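Local coordinates for protein inorganic pyrophosphatase (Anaplasma phagocytophilum, PDB 3LD3) that probably catalyses the magnesium-dependent hydrolysis of inorganic pyrophosphate to two phosphate ions, and assembles as a homohexamer, at residues 44-49 and 70-75; 63-68 and 162-167; 96-101 and 136-141; 106-111 and 130-135. All coordinates share one frame; numbering follows the deposited sequence. Where two conformers were deposited one is given.

Overall arrangement
From the N terminus, the chain leaves strand 37-41 and enters contact 1, which closes a short loop between residues 44-49 and 70-75 around the small sheet of strands 50-54 and 61-66. Contact 2 starts inside that loop, at 63-68, and reaches to 162-167 beyond helix 150-162, so contacts 1 and 2 cross; they touch, with centres about 12 Å apart. Contact 3, 96-101 with 136-141, is nested inside the loop of contact 2 and in turn encloses contact 4, where strands 106-119 and 122-131 pair. Contacts 3 and 4 touch, their centres about 8 Å apart, while contact 4 lies across the chain's centre from contact 2.

Contact 1: residues 44-49 and 70-75; sequences SQDSHP and AMYYPC
Gln45 faces Cys75 with CA atoms 4.5 Å apart and Pro49 faces Tyr72 at 5.3 Å between CA atoms, so the two loops run antiparallel, although a single direct backbone bond joins them. That bond, from Asp46 N to Tyr73 O at 3.3 Å, is long but straight, 168° at the hydrogen. It leaves from a type II beta turn, Ser44 to Ser47, where Ser47 OG bonds to Ser44 O at 2.7 Å and reinforces the turn's weak backbone bond. Asp46 runs alongside Tyr72, its carboxylate turned 72° from the ring; Asp46 OD1 comes to 3.3 Å from Tyr72 CE1. A water bridges the same oxygen to Pro74 O, donating to both. A second water accepts from Tyr73 N and donates to Ser47 OG, so polar links flank the backbone bond. Gln45 reaches along Cys75: with CG anti to the backbone N (chi1 -168°) and the chain extended, its OE1 comes within 3.5 Å of Cys75 CA, while NE2 bonds to Ala97 O. At the far end Pro49 CB packs 3.3 Å from Met71 O, a buried oxygen that has no polar partner in the model. Pro49 also packs on Tyr72 of the second subunit, and Phe99 of the third subunit covers Asp46 and Tyr72. The Tyr73 ring turns instead toward Lys51 and Tyr163, predicted substrate residues. These are interstrand loops set between the active-site pocket and the subunit interfaces of a hexameric pyrophosphatase.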
# COMPACT_ATOMS: atom_id res chain seq x y z
N SER A 44 -8.45 -10.87 -0.25
CA SER A 44 -8.12 -10.16 0.97
C SER A 44 -9.13 -9.06 1.28
O SER A 44 -9.62 -8.38 0.38
CB SER A 44 -6.75 -9.51 0.87
OG SER A 44 -5.73 -10.45 0.62
N GLN A 45 -9.37 -8.84 2.56
CA GLN A 45 -10.16 -7.73 3.02
C GLN A 45 -9.62 -6.40 2.50
O GLN A 45 -8.41 -6.17 2.44
CB GLN A 45 -10.11 -7.73 4.55
CG GLN A 45 -11.04 -6.86 5.27
CD GLN A 45 -10.92 -7.24 6.76
OE1 GLN A 45 -11.63 -8.11 7.24
NE2 GLN A 45 -9.85 -6.72 7.41
N ASP A 46 -10.53 -5.53 2.06
CA ASP A 46 -10.20 -4.18 1.69
C ASP A 46 -9.27 -4.08 0.48
O ASP A 46 -8.52 -3.12 0.38
CB ASP A 46 -9.60 -3.44 2.90
CG ASP A 46 -10.58 -3.35 4.07
OD1 ASP A 46 -11.80 -3.48 3.85
OD2 ASP A 46 -10.14 -3.21 5.24
N SER A 47 -9.27 -5.08 -0.39
CA SER A 47 -8.34 -5.13 -1.51
C SER A 47 -8.94 -4.46 -2.74
O SER A 47 -10.12 -4.11 -2.77
CB SER A 47 -8.00 -6.58 -1.84
OG SER A 47 -9.17 -7.35 -2.09
N HIS A 48 -8.12 -4.27 -3.75
CA HIS A 48 -8.63 -3.91 -5.08
C HIS A 48 -9.50 -5.08 -5.56
O HIS A 48 -9.31 -6.22 -5.16
CB HIS A 48 -7.49 -3.66 -6.02
CG HIS A 48 -6.66 -2.47 -5.64
ND1 HIS A 48 -7.21 -1.23 -5.41
CD2 HIS A 48 -5.32 -2.34 -5.45
CE1 HIS A 48 -6.24 -0.38 -5.10
NE2 HIS A 48 -5.08 -1.03 -5.14
N PRO A 49 -10.46 -4.80 -6.44
CA PRO A 49 -11.46 -5.78 -6.78
C PRO A 49 -10.98 -6.88 -7.76
O PRO A 49 -11.58 -7.10 -8.83
CB PRO A 49 -12.59 -4.90 -7.32
CG PRO A 49 -11.94 -3.78 -7.92
CD PRO A 49 -10.82 -3.46 -6.95
N ALA A 70 -17.44 -0.79 -8.74
CA ALA A 70 -16.40 -0.14 -7.90
C ALA A 70 -16.68 -0.52 -6.46
O ALA A 70 -17.05 0.33 -5.61
CB ALA A 70 -16.38 1.36 -8.09
N MET A 71 -16.61 -1.83 -6.20
CA MET A 71 -16.87 -2.40 -4.86
C MET A 71 -15.66 -3.21 -4.42
O MET A 71 -14.82 -3.53 -5.24
CB MET A 71 -18.15 -3.25 -4.84
CG MET A 71 -19.33 -2.47 -5.35
SD MET A 71 -20.95 -3.18 -5.09
CE MET A 71 -21.28 -2.73 -3.41
N TYR A 72 -15.58 -3.53 -3.15
CA TYR A 72 -14.46 -4.35 -2.64
C TYR A 72 -15.04 -5.29 -1.60
O TYR A 72 -16.03 -4.97 -0.93
CB TYR A 72 -13.31 -3.44 -2.06
CG TYR A 72 -13.73 -2.69 -0.83
CD1 TYR A 72 -13.61 -3.25 0.43
CD2 TYR A 72 -14.24 -1.39 -0.92
CE1 TYR A 72 -14.02 -2.58 1.58
CE2 TYR A 72 -14.65 -0.70 0.19
CZ TYR A 72 -14.55 -1.28 1.46
OH TYR A 72 -15.01 -0.63 2.62
N TYR A 73 -14.41 -6.46 -1.45
CA TYR A 73 -14.86 -7.42 -0.43
C TYR A 73 -14.68 -6.84 0.98
O TYR A 73 -13.58 -6.45 1.35
CB TYR A 73 -14.11 -8.75 -0.59
CG TYR A 73 -14.69 -9.59 -1.71
CD1 TYR A 73 -15.62 -10.60 -1.41
CD2 TYR A 73 -14.36 -9.36 -3.03
CE1 TYR A 73 -16.18 -11.38 -2.43
CE2 TYR A 73 -14.92 -10.11 -4.07
CZ TYR A 73 -15.84 -11.12 -3.74
OH TYR A 73 -16.36 -11.86 -4.77
N PRO A 74 -15.77 -6.77 1.77
CA PRO A 74 -15.67 -6.11 3.08
C PRO A 74 -15.01 -6.93 4.20
O PRO A 74 -14.79 -6.42 5.32
CB PRO A 74 -17.12 -5.78 3.39
CG PRO A 74 -17.92 -6.82 2.71
CD PRO A 74 -17.16 -7.04 1.40
N CYS A 75 -14.74 -8.20 3.91
CA CYS A 75 -14.01 -9.10 4.80
C CYS A 75 -13.07 -9.87 3.88
O CYS A 75 -13.23 -9.85 2.66
CB CYS A 75 -14.93 -10.10 5.51
SG CYS A 75 -16.27 -9.41 6.41
O HOH W 1 -13.70 -3.82 5.62
O HOH W 2 -11.89 -6.67 -3.01

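Contact 2: residues 63-68 and 162-167; sequences VDRFLP and FYKKLE. With PO4 (phosphate ion), chain C.
Arg65 and Glu167 form the salt bridge at the heart of this contact, NE to OE2 at 3.1 Å, with guanidinium and carboxylate planes 49° apart. The tight part is the ring of partners around that guanidinium. Asp64 OD2 takes NH1 within the guanidinium plane, phosphate O2 accepts from NH1 as well, and phosphate O3 lies on an almost straight line from NH2 at 3.3 Å (178° at the hydrogen). A water accepts from NH2 and donates to Glu167 OE1 and Tyr163 O, stitching the two segments together. Arg65 gets there on a chain stretched from CG to NE, and crosses Tyr163 at about a right angle, NH2 3.6 Å from CE1. The hydroxyl of Tyr163 donates to phosphate O3 at 2.6 Å; the extended Lys164 brings NZ to O1 at 2.7 Å and also pairs with Glu120, and Lys121 completes the grip. Glu167 OE2 has a second partner in Lys170. Pro68 closes the packed part, its CG 3.8 Å from Glu167 CD.

The looser edge is at Leu166, whose CB is 4.3 Å from Pro68 CB; the second subunit lies against this edge. Opposite Lys51, Asp64 and Arg65 form a classic beta bulge. Arg65 and Tyr163, predicted substrate residues, and Lys164 surround the phosphate, consistent with the pyrophosphate site of this family.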
# COMPACT_ATOMS: atom_id res chain seq x y z
N VAL A 63 -7.24 -15.70 -11.54
CA VAL A 63 -8.08 -14.55 -11.57
C VAL A 63 -9.39 -14.97 -12.26
O VAL A 63 -9.40 -15.18 -13.48
CB VAL A 63 -7.42 -13.41 -12.37
CG1 VAL A 63 -8.34 -12.19 -12.38
CG2 VAL A 63 -6.03 -13.05 -11.74
N ASP A 64 -10.47 -15.01 -11.52
CA ASP A 64 -11.78 -15.29 -12.10
C ASP A 64 -12.23 -14.07 -12.89
O ASP A 64 -12.62 -14.18 -14.06
CB ASP A 64 -12.81 -15.63 -11.05
CG ASP A 64 -14.19 -15.82 -11.67
OD1 ASP A 64 -14.35 -16.73 -12.51
OD2 ASP A 64 -15.08 -15.01 -11.35
N ARG A 65 -12.19 -12.91 -12.24
CA ARG A 65 -12.51 -11.65 -12.90
C ARG A 65 -12.01 -10.46 -12.10
O ARG A 65 -11.64 -10.59 -10.93
CB ARG A 65 -14.03 -11.53 -13.06
CG ARG A 65 -14.81 -11.28 -11.80
CD ARG A 65 -16.32 -11.43 -12.05
NE ARG A 65 -17.17 -11.21 -10.87
CZ ARG A 65 -17.46 -12.11 -9.94
NH1 ARG A 65 -16.91 -13.32 -9.96
NH2 ARG A 65 -18.28 -11.79 -8.95
N PHE A 66 -12.02 -9.30 -12.73
CA PHE A 66 -12.00 -8.05 -12.02
C PHE A 66 -13.46 -7.63 -11.84
O PHE A 66 -14.25 -7.69 -12.80
CB PHE A 66 -11.19 -7.01 -12.79
CG PHE A 66 -9.72 -7.39 -13.01
CD1 PHE A 66 -8.71 -6.80 -12.25
CD2 PHE A 66 -9.36 -8.32 -13.96
CE1 PHE A 66 -7.38 -7.15 -12.46
CE2 PHE A 66 -8.05 -8.69 -14.17
CZ PHE A 66 -7.04 -8.08 -13.39
N LEU A 67 -13.86 -7.24 -10.65
CA LEU A 67 -15.27 -6.85 -10.46
C LEU A 67 -15.53 -5.64 -11.35
O LEU A 67 -14.75 -4.71 -11.40
CB LEU A 67 -15.58 -6.47 -9.01
CG LEU A 67 -15.32 -7.46 -7.87
CD1 LEU A 67 -15.84 -6.92 -6.53
CD2 LEU A 67 -15.96 -8.80 -8.25
N PRO A 68 -16.66 -5.65 -12.09
CA PRO A 68 -16.93 -4.52 -12.95
C PRO A 68 -17.45 -3.31 -12.19
O PRO A 68 -17.29 -2.18 -12.68
CB PRO A 68 -17.96 -5.06 -13.95
CG PRO A 68 -18.45 -6.24 -13.44
CD PRO A 68 -17.50 -6.80 -12.41
N PHE A 162 -25.49 -5.78 -4.80
CA PHE A 162 -25.19 -4.83 -5.88
C PHE A 162 -23.92 -5.10 -6.67
O PHE A 162 -23.75 -4.57 -7.79
CB PHE A 162 -25.22 -3.38 -5.35
CG PHE A 162 -26.56 -2.98 -4.78
CD1 PHE A 162 -27.70 -2.99 -5.59
CD2 PHE A 162 -26.70 -2.63 -3.45
CE1 PHE A 162 -28.93 -2.66 -5.06
CE2 PHE A 162 -27.94 -2.29 -2.91
CZ PHE A 162 -29.06 -2.31 -3.71
N TYR A 163 -23.01 -5.92 -6.15
CA TYR A 163 -21.72 -6.10 -6.82
C TYR A 163 -21.77 -6.77 -8.17
O TYR A 163 -20.84 -6.61 -8.97
CB TYR A 163 -20.69 -6.80 -5.94
CG TYR A 163 -20.73 -8.30 -5.83
CD1 TYR A 163 -19.58 -9.05 -6.03
CD2 TYR A 163 -21.90 -8.98 -5.52
CE1 TYR A 163 -19.59 -10.45 -5.86
CE2 TYR A 163 -21.92 -10.36 -5.38
CZ TYR A 163 -20.75 -11.08 -5.53
OH TYR A 163 -20.77 -12.45 -5.34
N LYS A 164 -22.85 -7.51 -8.43
CA LYS A 164 -23.05 -8.20 -9.70
C LYS A 164 -24.05 -7.48 -10.63
O LYS A 164 -24.37 -8.01 -11.69
CB LYS A 164 -23.56 -9.63 -9.46
CG LYS A 164 -22.46 -10.62 -9.08
CD LYS A 164 -23.07 -11.95 -8.59
CE LYS A 164 -22.03 -13.04 -8.53
NZ LYS A 164 -22.56 -14.31 -7.96
N LYS A 165 -24.47 -6.27 -10.28
CA LYS A 165 -25.50 -5.58 -11.06
C LYS A 165 -25.10 -5.31 -12.50
O LYS A 165 -25.98 -5.15 -13.36
CB LYS A 165 -25.90 -4.26 -10.39
CG LYS A 165 -26.86 -4.41 -9.26
CD LYS A 165 -28.30 -4.67 -9.74
CE LYS A 165 -29.14 -5.11 -8.59
NZ LYS A 165 -30.58 -5.34 -8.96
N LEU A 166 -23.81 -5.20 -12.78
CA LEU A 166 -23.35 -4.92 -14.15
C LEU A 166 -23.09 -6.18 -14.98
O LEU A 166 -22.70 -6.09 -16.15
CB LEU A 166 -22.11 -4.02 -14.12
CG LEU A 166 -22.37 -2.67 -13.47
CD1 LEU A 166 -21.12 -1.77 -13.48
CD2 LEU A 166 -23.55 -1.93 -14.14
N GLU A 167 -23.32 -7.34 -14.38
CA GLU A 167 -23.22 -8.61 -15.08
C GLU A 167 -24.64 -9.14 -15.33
O GLU A 167 -25.29 -9.64 -14.44
CB GLU A 167 -22.39 -9.61 -14.26
CG GLU A 167 -20.92 -9.22 -14.23
CD GLU A 167 -20.22 -9.55 -12.92
OE1 GLU A 167 -20.58 -8.97 -11.86
OE2 GLU A 167 -19.30 -10.39 -12.95
P PO4 C . -19.08 -15.42 -7.06
O1 PO4 C . -20.50 -15.90 -7.20
O2 PO4 C . -18.35 -15.51 -8.39
O3 PO4 C . -19.05 -13.97 -6.62
O4 PO4 C . -18.39 -16.28 -6.00
O HOH W 3 -19.15 -9.05 -9.71

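Contact 3: residues 96-101 and 136-141; sequences LARFPV and DQYYGN
Arg98 and Asp136 are joined by a salt bridge in which NE donates to OD2 at 2.8 Å, 159° at the hydrogen. The carboxylate offers its syn lone pair and OD2 stays near the guanidinium plane, although the two flat groups are turned 80° apart. OD2 also receives a water at 2.6 Å, and that water accepts from the backbone N of Arg98, so the side chain and main chain of one arginine converge on a single oxygen, one directly, the other through the water. The other oxygen, OD1, accepts from Tyr138 N at 2.9 Å, met from above the carboxylate plane, which makes an Asx turn; a second water, bonded to Arg98 NH2, reaches OD1 by a weak bond. That NH2 bonds as well to Leu67 O of the fifth subunit, which leaves Asp136 and a neighbouring chain sharing the guanidinium.

Around these polar groups lie two rings. The bend at chi3 (-63°) turns the end of Arg98 to the carboxylate, while its CD sits over one face of Tyr138, a CH-pi contact 3.9 Å from the centroid. Tyr139 reaches across to 96-98: Leu96 CD2 meets its CE1 at 3.7 Å, and its hydroxyl is 3.2 Å from Arg98 N, at an angle too poor for a hydrogen bond. Leu96 O lies over a face of the Tyr139 ring and has no polar partner in the model. The Asx turn and the salt bridge thus tie together the loops following strands 92-95 and 122-131 where they border the interface with the fifth subunit.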
# COMPACT_ATOMS: atom_id res chain seq x y z
N LEU A 96 -13.87 -11.76 8.96
CA LEU A 96 -13.55 -10.45 9.47
C LEU A 96 -12.28 -10.57 10.27
O LEU A 96 -12.17 -11.47 11.08
CB LEU A 96 -14.70 -9.91 10.34
CG LEU A 96 -14.44 -8.55 10.99
CD1 LEU A 96 -14.19 -7.41 10.00
CD2 LEU A 96 -15.65 -8.27 11.94
N ALA A 97 -11.30 -9.71 10.03
CA ALA A 97 -10.04 -9.69 10.80
C ALA A 97 -9.49 -8.28 10.92
O ALA A 97 -9.97 -7.36 10.24
CB ALA A 97 -8.98 -10.62 10.17
N ARG A 98 -8.49 -8.08 11.77
CA ARG A 98 -7.95 -6.75 12.02
C ARG A 98 -7.10 -6.26 10.85
O ARG A 98 -6.95 -5.05 10.65
CB ARG A 98 -7.15 -6.70 13.32
CG ARG A 98 -7.99 -6.81 14.57
CD ARG A 98 -7.20 -6.47 15.84
NE ARG A 98 -6.09 -7.40 16.10
CZ ARG A 98 -4.80 -7.07 16.14
NH1 ARG A 98 -4.40 -5.82 15.89
NH2 ARG A 98 -3.91 -7.99 16.42
N PHE A 99 -6.55 -7.21 10.09
CA PHE A 99 -5.73 -6.91 8.92
C PHE A 99 -6.07 -7.87 7.81
O PHE A 99 -6.61 -8.90 8.07
CB PHE A 99 -4.24 -7.02 9.26
CG PHE A 99 -3.81 -6.03 10.27
CD1 PHE A 99 -3.66 -4.70 9.92
CD2 PHE A 99 -3.63 -6.41 11.59
CE1 PHE A 99 -3.30 -3.76 10.86
CE2 PHE A 99 -3.24 -5.46 12.54
CZ PHE A 99 -3.11 -4.13 12.17
N PRO A 100 -5.75 -7.53 6.55
CA PRO A 100 -5.99 -8.43 5.42
C PRO A 100 -5.12 -9.65 5.52
O PRO A 100 -3.98 -9.56 5.99
CB PRO A 100 -5.59 -7.59 4.22
CG PRO A 100 -5.67 -6.22 4.69
CD PRO A 100 -5.26 -6.23 6.09
N VAL A 101 -5.64 -10.77 5.05
CA VAL A 101 -4.92 -12.02 4.97
C VAL A 101 -4.70 -12.32 3.48
O VAL A 101 -5.65 -12.24 2.66
CB VAL A 101 -5.73 -13.15 5.61
CG1 VAL A 101 -5.03 -14.51 5.44
CG2 VAL A 101 -6.03 -12.86 7.13
N ASP A 136 -6.57 -14.69 17.26
CA ASP A 136 -6.68 -13.30 17.73
C ASP A 136 -7.76 -13.25 18.79
O ASP A 136 -8.87 -13.66 18.51
CB ASP A 136 -7.05 -12.38 16.58
CG ASP A 136 -6.85 -10.90 16.89
OD1 ASP A 136 -6.75 -10.53 18.07
OD2 ASP A 136 -6.84 -10.09 15.92
N GLN A 137 -7.44 -12.75 19.98
CA GLN A 137 -8.46 -12.62 21.03
C GLN A 137 -9.34 -11.39 20.87
O GLN A 137 -10.33 -11.23 21.60
CB GLN A 137 -7.84 -12.58 22.41
CG GLN A 137 -7.16 -13.86 22.81
CD GLN A 137 -6.93 -13.93 24.31
OE1 GLN A 137 -7.22 -12.98 25.03
NE2 GLN A 137 -6.46 -15.06 24.78
N TYR A 138 -9.01 -10.51 19.93
CA TYR A 138 -9.81 -9.30 19.70
C TYR A 138 -11.32 -9.54 19.57
O TYR A 138 -12.12 -8.75 20.10
CB TYR A 138 -9.32 -8.59 18.44
CG TYR A 138 -9.90 -7.22 18.22
CD1 TYR A 138 -9.33 -6.11 18.82
CD2 TYR A 138 -10.99 -7.02 17.37
CE1 TYR A 138 -9.85 -4.81 18.61
CE2 TYR A 138 -11.52 -5.73 17.17
CZ TYR A 138 -10.93 -4.64 17.78
OH TYR A 138 -11.41 -3.34 17.59
N TYR A 139 -11.70 -10.62 18.88
CA TYR A 139 -13.12 -10.89 18.59
C TYR A 139 -13.73 -11.87 19.57
O TYR A 139 -14.76 -12.46 19.28
CB TYR A 139 -13.27 -11.43 17.17
CG TYR A 139 -12.74 -10.47 16.11
CD1 TYR A 139 -13.55 -9.46 15.59
CD2 TYR A 139 -11.45 -10.55 15.65
CE1 TYR A 139 -13.07 -8.59 14.64
CE2 TYR A 139 -10.96 -9.67 14.69
CZ TYR A 139 -11.77 -8.70 14.20
OH TYR A 139 -11.31 -7.80 13.25
N GLY A 140 -13.12 -12.02 20.73
CA GLY A 140 -13.60 -12.96 21.75
C GLY A 140 -15.03 -12.82 22.19
O GLY A 140 -15.66 -13.82 22.55
N ASN A 141 -15.53 -11.60 22.22
CA ASN A 141 -16.90 -11.34 22.63
C ASN A 141 -17.85 -11.23 21.45
O ASN A 141 -19.01 -10.86 21.64
CB ASN A 141 -16.98 -10.09 23.54
CG ASN A 141 -16.38 -10.32 24.92
OD1 ASN A 141 -16.44 -11.43 25.45
ND2 ASN A 141 -15.86 -9.26 25.54
O HOH W 4 -7.57 -10.30 13.40
O HOH W 5 -3.89 -10.68 18.23

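Contact 4: residues 106-111 and 130-135; sequences VICVRP and VPATKV
Arg110 and Val130 pair through two backbone bonds: Arg110 N gives to Val130 O at 2.8 Å and Val130 N gives to Arg110 O at 3.1 Å. A third bond, Ala132 N to Cys108 O at 2.9 Å, is straight at the hydrogen (173°). Between them Val109 and Pro131 form a non-hydrogen-bonded pair with CA atoms 4.3 Å apart. This is the end of the antiparallel beta hairpin 106-119 and 122-131; beyond Pro131 the chain leaves the sheet, turning where Val135 N bonds back to Ala132 O. On the face with Val130, the guanidinium of Arg110 lies over Val130 CG2, which is 3.5 Å from NH2; a bend at chi3 (-76°) folds the chain back over the valine, and NH1 bonds to Ile142 O. Cys108 SG touches Ala132 CB at 3.9 Å, and CE of Lys134 approaches the sulfur at 3.8 Å. Ile107 reaches out with CD1 toward Pro131 CG and Val135 CG1, 4.2 Å from the latter, and Phe66 of the fifth subunit packs against all three residues.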
# COMPACT_ATOMS: atom_id res chain seq x y z
N VAL A 106 -4.26 -19.99 4.85
CA VAL A 106 -5.32 -20.73 5.53
C VAL A 106 -5.46 -20.14 6.92
O VAL A 106 -4.47 -19.86 7.61
CB VAL A 106 -5.01 -22.22 5.66
CG1 VAL A 106 -6.28 -22.97 6.16
CG2 VAL A 106 -4.50 -22.79 4.34
N ILE A 107 -6.70 -19.94 7.35
CA ILE A 107 -6.93 -19.40 8.70
C ILE A 107 -8.04 -20.18 9.38
O ILE A 107 -9.02 -20.57 8.75
CB ILE A 107 -7.22 -17.88 8.65
CG1 ILE A 107 -7.41 -17.27 10.06
CG2 ILE A 107 -8.45 -17.54 7.75
CD1 ILE A 107 -7.54 -15.75 10.05
N CYS A 108 -7.84 -20.42 10.68
CA CYS A 108 -8.79 -21.10 11.55
C CYS A 108 -9.76 -20.07 12.13
O CYS A 108 -9.36 -19.08 12.77
CB CYS A 108 -8.04 -21.87 12.64
SG CYS A 108 -9.14 -22.82 13.70
N VAL A 109 -11.05 -20.30 11.90
CA VAL A 109 -12.07 -19.32 12.23
C VAL A 109 -13.27 -19.94 12.94
O VAL A 109 -13.48 -21.15 12.88
CB VAL A 109 -12.58 -18.58 10.95
CG1 VAL A 109 -11.34 -18.02 10.13
CG2 VAL A 109 -13.42 -19.54 10.06
N ARG A 110 -14.01 -19.07 13.61
CA ARG A 110 -15.22 -19.44 14.32
C ARG A 110 -16.39 -18.81 13.58
O ARG A 110 -16.44 -17.59 13.49
CB ARG A 110 -15.26 -18.81 15.70
CG ARG A 110 -14.37 -19.33 16.72
CD ARG A 110 -14.89 -18.82 18.08
NE ARG A 110 -14.59 -17.40 18.36
CZ ARG A 110 -15.50 -16.43 18.47
NH1 ARG A 110 -16.75 -16.65 18.23
NH2 ARG A 110 -15.12 -15.22 18.81
N PRO A 111 -17.33 -19.62 13.04
CA PRO A 111 -18.54 -19.04 12.43
C PRO A 111 -19.39 -18.28 13.43
O PRO A 111 -19.62 -18.77 14.57
CB PRO A 111 -19.31 -20.27 11.92
CG PRO A 111 -18.30 -21.34 11.85
CD PRO A 111 -17.33 -21.09 12.95
N VAL A 130 -15.10 -14.99 12.46
CA VAL A 130 -14.01 -14.22 13.03
C VAL A 130 -12.87 -15.19 13.32
O VAL A 130 -13.11 -16.41 13.37
CB VAL A 130 -14.41 -13.44 14.29
CG1 VAL A 130 -15.54 -12.37 13.98
CG2 VAL A 130 -14.89 -14.36 15.42
N PRO A 131 -11.64 -14.70 13.49
CA PRO A 131 -10.55 -15.65 13.80
C PRO A 131 -10.83 -16.42 15.09
O PRO A 131 -11.45 -15.88 16.01
CB PRO A 131 -9.35 -14.73 13.97
CG PRO A 131 -9.68 -13.52 13.17
CD PRO A 131 -11.14 -13.33 13.39
N ALA A 132 -10.39 -17.66 15.13
CA ALA A 132 -10.35 -18.43 16.37
C ALA A 132 -9.57 -17.65 17.42
O ALA A 132 -8.65 -16.91 17.13
CB ALA A 132 -9.71 -19.79 16.14
N THR A 133 -9.94 -17.83 18.69
CA THR A 133 -9.29 -17.07 19.76
C THR A 133 -7.76 -17.30 19.84
O THR A 133 -7.06 -16.38 20.22
CB THR A 133 -10.02 -17.28 21.11
OG1 THR A 133 -10.12 -18.68 21.38
CG2 THR A 133 -11.43 -16.65 21.09
N LYS A 134 -7.25 -18.46 19.45
CA LYS A 134 -5.79 -18.67 19.47
C LYS A 134 -5.08 -17.86 18.39
O LYS A 134 -3.87 -17.64 18.44
CB LYS A 134 -5.47 -20.17 19.30
CG LYS A 134 -6.00 -20.75 17.96
CD LYS A 134 -5.99 -22.27 17.90
CE LYS A 134 -6.73 -22.73 16.64
NZ LYS A 134 -5.89 -23.67 15.85
N VAL A 135 -5.86 -17.42 17.41
CA VAL A 135 -5.35 -16.60 16.31
C VAL A 135 -5.45 -15.11 16.64
O VAL A 135 -4.52 -14.35 16.34
CB VAL A 135 -6.11 -16.93 14.98
CG1 VAL A 135 -5.66 -16.01 13.83
CG2 VAL A 135 -5.91 -18.40 14.61